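Local coordinates for uncharacterized conserved protein of COG5135 (Nostoc punctiforme, PDB 2I51), which binds flavin mononucleotide and is probably a flavin-dependent oxidoreductase of the pyridoxamine 5'-phosphate oxidase type, with a substrate not yet established, at residues L55-T61 with N154-L160; R122-P128 with A140-P146. All blocks are in the same frame, centred on the assembly; numbering follows the deposited sequence.

Contact 1 (L55-T61 with N154-L160); sequences LRFITDT and NFCLLLL. With FMN (flavin mononucleotide), chain C; EDO (1,2-ethanediol), chain N.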
loop_
_atom_site.group_PDB
_atom_site.type_symbol
_atom_site.label_atom_id
_atom_site.label_comp_id
_atom_site.label_asym_id
_atom_site.label_seq_id
_atom_site.Cartn_x
_atom_site.Cartn_y
_atom_site.Cartn_z
ATOM N N LEU A 55 2.385 8.882 -14.032
ATOM C CA LEU A 55 3.321 7.795 -13.656
ATOM C C LEU A 55 3.015 6.522 -14.432
ATOM O O LEU A 55 1.822 6.187 -14.603
ATOM C CB LEU A 55 3.168 7.471 -12.157
ATOM C CG LEU A 55 3.542 8.564 -11.164
ATOM C CD1 LEU A 55 2.496 9.728 -11.055
ATOM C CD2 LEU A 55 3.668 7.881 -9.792
ATOM N N ARG A 56 4.071 5.828 -14.857
ATOM C CA ARG A 56 3.996 4.580 -15.634
ATOM C C ARG A 56 4.232 3.364 -14.787
ATOM O O ARG A 56 5.173 3.302 -13.980
ATOM C CB ARG A 56 5.062 4.566 -16.751
ATOM C CG ARG A 56 4.992 5.658 -17.702
ATOM C CD ARG A 56 5.883 5.373 -18.922
ATOM N NE ARG A 56 7.272 5.153 -18.562
ATOM C CZ ARG A 56 8.226 4.756 -19.398
ATOM N NH1 ARG A 56 7.989 4.564 -20.712
ATOM N NH2 ARG A 56 9.444 4.523 -18.925
ATOM N N PHE A 57 3.388 2.338 -15.026
ATOM C CA PHE A 57 3.553 1.011 -14.474
ATOM C C PHE A 57 3.178 0.021 -15.592
ATOM O O PHE A 57 2.559 0.422 -16.599
ATOM C CB PHE A 57 2.583 0.805 -13.321
ATOM C CG PHE A 57 2.649 1.890 -12.295
ATOM C CD1 PHE A 57 3.568 1.814 -11.293
ATOM C CD2 PHE A 57 1.819 2.965 -12.363
ATOM C CE1 PHE A 57 3.665 2.831 -10.362
ATOM C CE2 PHE A 57 1.863 3.974 -11.424
ATOM C CZ PHE A 57 2.823 3.889 -10.415
ATOM N N ILE A 58 3.499 -1.243 -15.370
ATOM C CA ILE A 58 3.046 -2.326 -16.236
ATOM C C ILE A 58 2.276 -3.329 -15.416
ATOM O O ILE A 58 2.507 -3.465 -14.192
ATOM C CB ILE A 58 4.225 -2.996 -16.975
ATOM C CG1 ILE A 58 5.100 -3.834 -16.054
ATOM C CG2 ILE A 58 4.983 -1.955 -17.775
ATOM C CD1 ILE A 58 6.319 -4.543 -16.726
ATOM N N THR A 59 1.378 -4.034 -16.082
ATOM C CA THR A 59 0.622 -5.105 -15.439
ATOM C C THR A 59 0.097 -6.047 -16.493
ATOM O O THR A 59 0.098 -5.730 -17.687
ATOM C CB THR A 59 -0.470 -4.582 -14.499
ATOM O OG1 THR A 59 -0.809 -5.584 -13.530
ATOM C CG2 THR A 59 -1.696 -4.114 -15.275
ATOM N N ASP A 60 -0.328 -7.217 -16.055
ATOM C CA ASP A 60 -0.870 -8.249 -16.930
ATOM C C ASP A 60 -2.393 -8.116 -17.025
ATOM O O ASP A 60 -3.070 -7.936 -16.004
ATOM C CB ASP A 60 -0.474 -9.610 -16.341
ATOM C CG ASP A 60 -0.620 -10.760 -17.294
ATOM O OD1 ASP A 60 -1.695 -10.967 -17.879
ATOM O OD2 ASP A 60 0.393 -11.471 -17.451
ATOM N N THR A 61 -2.958 -8.219 -18.238
ATOM C CA THR A 61 -4.418 -8.141 -18.419
ATOM C C THR A 61 -5.132 -9.253 -17.655
ATOM O O THR A 61 -6.338 -9.136 -17.383
ATOM C CB THR A 61 -4.885 -8.273 -19.895
ATOM O OG1 THR A 61 -4.441 -9.533 -20.398
ATOM C CG2 THR A 61 -4.318 -7.174 -20.771
ATOM N N ASN A 154 -1.408 -9.627 -23.558
ATOM C CA ASN A 154 -1.702 -9.472 -22.151
ATOM C C ASN A 154 -0.817 -8.430 -21.454
ATOM O O ASN A 154 -0.926 -8.244 -20.253
ATOM C CB ASN A 154 -1.612 -10.788 -21.413
ATOM C CG ASN A 154 -0.277 -11.487 -21.567
ATOM O OD1 ASN A 154 0.181 -11.722 -22.696
ATOM N ND2 ASN A 154 0.316 -11.898 -20.464
ATOM N N PHE A 155 0.046 -7.766 -22.202
ATOM C CA PHE A 155 0.817 -6.650 -21.657
ATOM C C PHE A 155 0.031 -5.365 -21.638
ATOM O O PHE A 155 -0.458 -4.927 -22.689
ATOM C CB PHE A 155 2.041 -6.409 -22.543
ATOM C CG PHE A 155 2.864 -5.223 -22.095
ATOM C CD1 PHE A 155 3.641 -5.288 -20.927
ATOM C CD2 PHE A 155 2.923 -4.054 -22.852
ATOM C CE1 PHE A 155 4.388 -4.203 -20.514
ATOM C CE2 PHE A 155 3.641 -2.962 -22.408
ATOM C CZ PHE A 155 4.395 -3.042 -21.270
ATOM N N CYS A 156 -0.042 -4.718 -20.452
ATOM C CA CYS A 156 -0.639 -3.420 -20.310
ATOM C C CYS A 156 0.337 -2.414 -19.771
ATOM O O CYS A 156 1.157 -2.707 -18.888
ATOM C CB CYS A 156 -1.708 -3.462 -19.258
ATOM S SG CYS A 156 -3.020 -4.544 -19.615
ATOM N N LEU A 157 0.227 -1.207 -20.304
ATOM C CA LEU A 157 0.804 0.010 -19.707
ATOM C C LEU A 157 -0.324 0.621 -18.844
ATOM O O LEU A 157 -1.447 0.793 -19.256
ATOM C CB LEU A 157 1.230 1.020 -20.777
ATOM C CG LEU A 157 1.652 2.411 -20.260
ATOM C CD1 LEU A 157 2.856 2.372 -19.327
ATOM C CD2 LEU A 157 1.954 3.326 -21.480
ATOM N N LEU A 158 0.006 0.893 -17.609
ATOM C CA LEU A 158 -0.927 1.516 -16.647
ATOM C C LEU A 158 -0.389 2.899 -16.312
ATOM O O LEU A 158 0.783 3.030 -15.894
ATOM C CB LEU A 158 -1.060 0.609 -15.442
ATOM C CG LEU A 158 -1.917 1.083 -14.306
ATOM C CD1 LEU A 158 -3.361 1.290 -14.795
ATOM C CD2 LEU A 158 -1.837 0.013 -13.165
ATOM N N LEU A 159 -1.197 3.927 -16.530
ATOM C CA LEU A 159 -0.842 5.314 -16.176
ATOM C C LEU A 159 -1.689 5.785 -15.015
ATOM O O LEU A 159 -2.907 5.557 -15.027
ATOM C CB LEU A 159 -1.100 6.215 -17.342
ATOM C CG LEU A 159 -0.322 5.891 -18.601
ATOM C CD1 LEU A 159 -0.837 6.828 -19.758
ATOM C CD2 LEU A 159 1.209 5.971 -18.459
ATOM N N LEU A 160 -1.080 6.509 -14.085
ATOM C CA LEU A 160 -1.777 7.258 -13.057
ATOM C C LEU A 160 -1.557 8.746 -13.271
ATOM O O LEU A 160 -0.415 9.208 -13.390
ATOM C CB LEU A 160 -1.266 6.848 -11.674
ATOM C CG LEU A 160 -1.885 7.696 -10.550
ATOM C CD1 LEU A 160 -3.294 7.325 -10.358
ATOM C CD2 LEU A 160 -1.055 7.429 -9.250
HETATM N N1 FMN C . 2.630 -6.610 -10.323
HETATM C C2 FMN C . 2.370 -5.915 -11.445
HETATM O O2 FMN C . 1.324 -6.070 -12.084
HETATM N N3 FMN C . 3.268 -4.958 -11.875
HETATM C C4 FMN C . 4.438 -4.702 -11.225
HETATM O O4 FMN C . 5.195 -3.713 -11.550
HETATM C C4A FMN C . 4.719 -5.410 -10.067
HETATM N N5 FMN C . 5.904 -5.212 -9.379
HETATM C C5A FMN C . 6.035 -5.819 -8.102
HETATM C C6 FMN C . 7.153 -5.541 -7.345
HETATM C C7 FMN C . 7.366 -6.126 -6.086
HETATM C C7M FMN C . 8.456 -5.608 -5.185
HETATM C C8 FMN C . 6.419 -7.053 -5.652
HETATM C C8M FMN C . 6.459 -7.522 -4.192
HETATM C C9 FMN C . 5.296 -7.353 -6.425
HETATM C C9A FMN C . 5.123 -6.769 -7.672
HETATM N N10 FMN C . 4.038 -7.063 -8.465
HETATM C C10 FMN C . 3.791 -6.370 -9.610
HETATM C "C1'" FMN C . 3.086 -8.199 -8.110
HETATM C "C2'" FMN C . 1.855 -7.580 -7.435
HETATM O "O2'" FMN C . 2.198 -7.052 -6.129
HETATM C "C3'" FMN C . 0.654 -8.540 -7.340
HETATM O "O3'" FMN C . 1.103 -9.727 -6.715
HETATM C "C4'" FMN C . 0.192 -8.861 -8.777
HETATM O "O4'" FMN C . 0.186 -7.734 -9.659
HETATM C "C5'" FMN C . -1.246 -9.368 -8.684
HETATM O "O5'" FMN C . -2.056 -8.352 -8.105
HETATM P P FMN C . -3.603 -8.315 -8.387
HETATM O O1P FMN C . -3.886 -7.938 -9.797
HETATM O O2P FMN C . -4.121 -9.758 -8.088
HETATM O O3P FMN C . -4.216 -7.407 -7.371
HETATM C C1 EDO N . -8.871 -8.842 -15.350
HETATM O O1 EDO N . -9.141 -8.822 -13.948
HETATM C C2 EDO N . -8.526 -10.260 -15.733
HETATM O O2 EDO N . -8.907 -10.487 -17.091
#

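Contact 2 (R122-P128 with A140-P146); sequences RLQFGWP and AFEPSPP. With EDO (1,2-ethanediol), chain I.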
loop_
_atom_site.group_PDB
_atom_site.type_symbol
_atom_site.label_atom_id
_atom_site.label_comp_id
_atom_site.label_asym_id
_atom_site.label_seq_id
_atom_site.Cartn_x
_atom_site.Cartn_y
_atom_site.Cartn_z
ATOM N N ARG A 122 9.917 -8.804 -19.753
ATOM C CA ARG A 122 8.993 -9.266 -20.814
ATOM C C ARG A 122 8.598 -10.734 -20.685
ATOM O O ARG A 122 7.468 -11.110 -20.949
ATOM C CB ARG A 122 9.578 -9.023 -22.197
ATOM C CG ARG A 122 9.605 -7.558 -22.642
ATOM C CD ARG A 122 10.047 -7.399 -24.089
ATOM N NE ARG A 122 11.495 -7.591 -24.257
ATOM C CZ ARG A 122 12.390 -6.631 -24.078
ATOM N NH1 ARG A 122 12.029 -5.369 -23.873
ATOM N NH2 ARG A 122 13.667 -6.951 -24.093
ATOM N N LEU A 123 9.572 -11.573 -20.253
ATOM C CA LEU A 123 9.369 -13.028 -20.149
ATOM C C LEU A 123 8.201 -13.351 -19.201
ATOM O O LEU A 123 7.449 -14.291 -19.433
ATOM C CB LEU A 123 10.656 -13.737 -19.654
ATOM C CG LEU A 123 11.786 -14.078 -20.645
ATOM C CD1 LEU A 123 13.095 -14.375 -19.926
ATOM C CD2 LEU A 123 11.425 -15.275 -21.518
ATOM N N GLN A 124 8.033 -12.579 -18.147
ATOM C CA GLN A 124 6.973 -12.859 -17.169
ATOM C C GLN A 124 5.582 -12.819 -17.751
ATOM O O GLN A 124 4.681 -13.464 -17.248
ATOM C CB GLN A 124 7.028 -11.903 -15.975
ATOM C CG GLN A 124 8.247 -11.983 -15.151
ATOM C CD GLN A 124 8.083 -11.325 -13.759
ATOM O OE1 GLN A 124 6.994 -10.883 -13.376
ATOM N NE2 GLN A 124 9.171 -11.284 -13.010
ATOM N N PHE A 125 5.389 -12.077 -18.847
ATOM C CA PHE A 125 4.079 -12.043 -19.478
ATOM C C PHE A 125 3.752 -13.376 -20.175
ATOM O O PHE A 125 2.593 -13.610 -20.514
ATOM C CB PHE A 125 3.987 -10.830 -20.416
ATOM C CG PHE A 125 3.953 -9.532 -19.645
ATOM C CD1 PHE A 125 2.755 -9.027 -19.166
ATOM C CD2 PHE A 125 5.136 -8.913 -19.259
ATOM C CE1 PHE A 125 2.720 -7.923 -18.393
ATOM C CE2 PHE A 125 5.112 -7.800 -18.454
ATOM C CZ PHE A 125 3.880 -7.292 -18.009
ATOM N N GLY A 126 4.749 -14.268 -20.303
ATOM C CA GLY A 126 4.523 -15.604 -20.823
ATOM C C GLY A 126 4.307 -16.671 -19.777
ATOM O O GLY A 126 4.151 -17.857 -20.105
ATOM N N TRP A 127 4.268 -16.272 -18.520
ATOM C CA TRP A 127 4.025 -17.208 -17.411
ATOM C C TRP A 127 2.567 -17.673 -17.361
ATOM O O TRP A 127 1.686 -17.080 -17.973
ATOM C CB TRP A 127 4.396 -16.546 -16.082
ATOM C CG TRP A 127 5.864 -16.401 -15.832
ATOM C CD1 TRP A 127 6.892 -16.765 -16.651
ATOM C CD2 TRP A 127 6.458 -15.844 -14.666
ATOM N NE1 TRP A 127 8.092 -16.445 -16.063
ATOM C CE2 TRP A 127 7.849 -15.879 -14.836
ATOM C CE3 TRP A 127 5.930 -15.300 -13.488
ATOM C CZ2 TRP A 127 8.727 -15.427 -13.881
ATOM C CZ3 TRP A 127 6.802 -14.815 -12.554
ATOM C CH2 TRP A 127 8.188 -14.907 -12.738
ATOM N N PRO A 128 2.310 -18.808 -16.695
ATOM C CA PRO A 128 0.936 -19.270 -16.629
ATOM C C PRO A 128 0.002 -18.338 -15.894
ATOM O O PRO A 128 0.457 -17.436 -15.207
ATOM C CB PRO A 128 1.040 -20.632 -15.924
ATOM C CG PRO A 128 2.369 -20.707 -15.360
ATOM C CD PRO A 128 3.266 -19.724 -16.068
ATOM N N ALA A 140 7.219 -24.261 -17.446
ATOM C CA ALA A 140 6.143 -23.297 -17.702
ATOM C C ALA A 140 6.569 -21.878 -17.367
ATOM O O ALA A 140 5.993 -20.930 -17.860
ATOM C CB ALA A 140 4.902 -23.662 -16.890
ATOM N N PHE A 141 7.599 -21.742 -16.530
ATOM C CA PHE A 141 8.110 -20.440 -16.114
ATOM C C PHE A 141 9.376 -20.019 -16.844
ATOM O O PHE A 141 9.929 -18.952 -16.553
ATOM C CB PHE A 141 8.304 -20.438 -14.592
ATOM C CG PHE A 141 7.008 -20.512 -13.867
ATOM C CD1 PHE A 141 6.309 -19.350 -13.583
ATOM C CD2 PHE A 141 6.442 -21.734 -13.511
ATOM C CE1 PHE A 141 5.082 -19.384 -12.968
ATOM C CE2 PHE A 141 5.217 -21.775 -12.910
ATOM C CZ PHE A 141 4.540 -20.580 -12.609
ATOM N N GLU A 142 9.762 -20.822 -17.839
ATOM C CA GLU A 142 10.958 -20.606 -18.657
ATOM C C GLU A 142 10.608 -20.577 -20.131
ATOM O O GLU A 142 11.227 -21.253 -20.919
ATOM C CB GLU A 142 11.962 -21.752 -18.410
ATOM C CG GLU A 142 12.396 -21.857 -16.951
ATOM C CD GLU A 142 13.274 -23.061 -16.643
ATOM O OE1 GLU A 142 13.352 -24.004 -17.462
ATOM O OE2 GLU A 142 13.855 -23.075 -15.531
ATOM N N PRO A 143 9.596 -19.757 -20.508
ATOM C CA PRO A 143 9.277 -19.690 -21.936
ATOM C C PRO A 143 10.374 -18.991 -22.731
ATOM O O PRO A 143 11.177 -18.274 -22.156
ATOM C CB PRO A 143 7.995 -18.852 -21.950
ATOM C CG PRO A 143 8.118 -17.983 -20.817
ATOM C CD PRO A 143 8.752 -18.847 -19.716
ATOM N N SER A 144 10.407 -19.172 -24.042
ATOM C CA SER A 144 11.320 -18.401 -24.901
ATOM C C SER A 144 10.909 -16.946 -24.816
ATOM O O SER A 144 9.737 -16.632 -24.649
ATOM C CB SER A 144 11.145 -18.853 -26.329
ATOM O OG SER A 144 12.235 -18.484 -27.144
ATOM N N PRO A 145 11.878 -16.025 -24.937
ATOM C CA PRO A 145 11.526 -14.614 -24.808
ATOM C C PRO A 145 10.536 -14.221 -25.859
ATOM O O PRO A 145 10.634 -14.663 -26.986
ATOM C CB PRO A 145 12.847 -13.900 -25.182
ATOM C CG PRO A 145 13.607 -14.899 -25.989
ATOM C CD PRO A 145 13.305 -16.184 -25.276
ATOM N N PRO A 146 9.583 -13.353 -25.506
ATOM C CA PRO A 146 8.717 -12.847 -26.545
ATOM C C PRO A 146 9.428 -11.861 -27.484
ATOM O O PRO A 146 10.553 -11.401 -27.217
ATOM C CB PRO A 146 7.602 -12.174 -25.762
ATOM C CG PRO A 146 8.239 -11.712 -24.592
ATOM C CD PRO A 146 9.237 -12.793 -24.209
HETATM C C1 EDO I . 3.468 -8.787 -14.604
HETATM O O1 EDO I . 4.524 -9.506 -15.265
HETATM C C2 EDO I . 3.874 -7.325 -14.461
HETATM O O2 EDO I . 5.309 -7.131 -14.429
HETATM O O HOH W 1 11.962 -10.318 -24.999
HETATM O O HOH W 2 4.040 -20.448 -19.628
#

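Contact 1 (L55-T61 with N154-L160)
Strands 55-60 and 155-160 are antiparallel neighbours in the beta-sheet of an FMN-binding fold related to pyridoxamine 5'-phosphate oxidase. Leu55-Leu160, Phe57-Leu158 and Thr59-Cys156 are hydrogen-bonded pairs (Phe57 N to Leu158 O 2.8 Å). On their face of the sheet Thr59, Cys156 and Leu158 touch Leu96, while Leu55 and Leu160 touch Ile77. There Phe57 (chi1 m) turns its ring edge to Leu160, CE2 to CB 4.3 Å, while Leu158 and Leu160 share the t,p rotamer; branched leucines fill such a core without leaving polar groups unsatisfied. The other face, under helix 107-116, carries Ile58, whose p rotamer brings CG2 to 3.6 Å from CE1 of Phe155. Arg56, m at chi1, sets CG 3.9 Å from CD2 of Leu159; its guanidinium bonds Arg46 O and forms a salt bridge with Glu116. Where the strand leaves the sheet, Asp60 accepts from Asn154, ND2 to OD2 3.0 Å, and pairs with Arg62; Asn154 ND2 probably serves Phe125 O too. The flavin reads the edge of strand 55-60: FMN N3 donates to Ile58 O at 2.9 Å. Thr59, small and hydroxylated, adopts t and donates from OG1 to FMN O2 at 2.6 Å.

Contact 2 (R122-P128 with A140-P146)
Apolar packing dominates this surface contact, in which the C-terminal part of helix 119-123 and the residues that follow meet a proline-rich segment. Leu123 is the residue most covered: its CD2 lies 4.3 Å from Pro143 CG, 4.2 Å from Pro145 CB and 4.3 Å from Pro146 CD. A branched leucine can reach several prolines at once, whose rings offer apolar surface without donating N-H groups. In the conformer given here the same CD2 also makes a close methyl-carbonyl contact, 3.1 Å from Pro143 O. Pro146 sets CG 3.8 Å from Arg122 CB. Gly126 suits its place because a CB would come within about 3.2 Å of Pro143 CG.

Aromatic contacts take over further along. Phe141 directs its edge at the face of the Trp127 five-membered ring in a T-shaped stack, centroids 5.1 Å apart and planes at 70°. Pro128 covers a face of the Phe141 ring in a CH-pi contact, its CD 3.9 Å from the centroid; Arg134 makes a cation-pi contact with the same ring.

The fold here is an irregular excursion between helix 119-123 and strand 155-169, without beta pairing. Pro174 of the second subunit packs on both Trp127 and Phe141, which places the aromatic pair at the dimer interface.

Two waters bridge the segments. Water 2 donates to Gly126 O (2.6 Å) and Ala140 O (2.7 Å), two carbonyls that could not bond each other directly. The guanidinium of Arg122, salt-bridged to Asp119, still offers NE to water 1 at 2.9 Å, and that water donates to Pro146 O at 2.8 Å.

Overall arrangement
After helix 8-17 and strands 26-32 and 38-44 the chain reaches strand 55-60, half of contact 1, then runs through helix 64-71, strands 74-81 and 86-97 and helix 107-116 before helix 119-123 opens contact 2. A short irregular loop returns 140-146 to 122-128, closing contact 2. The chain then enters strand 155-169, which closes the much longer loop of contact 1, so the small closure lies wholly within the large one. Their centres are about 17 Å apart, yet Phe125 joins them, its ring packing on Phe155 and Thr59. The peripheral excursion is thus tied to the FMN-binding sheet.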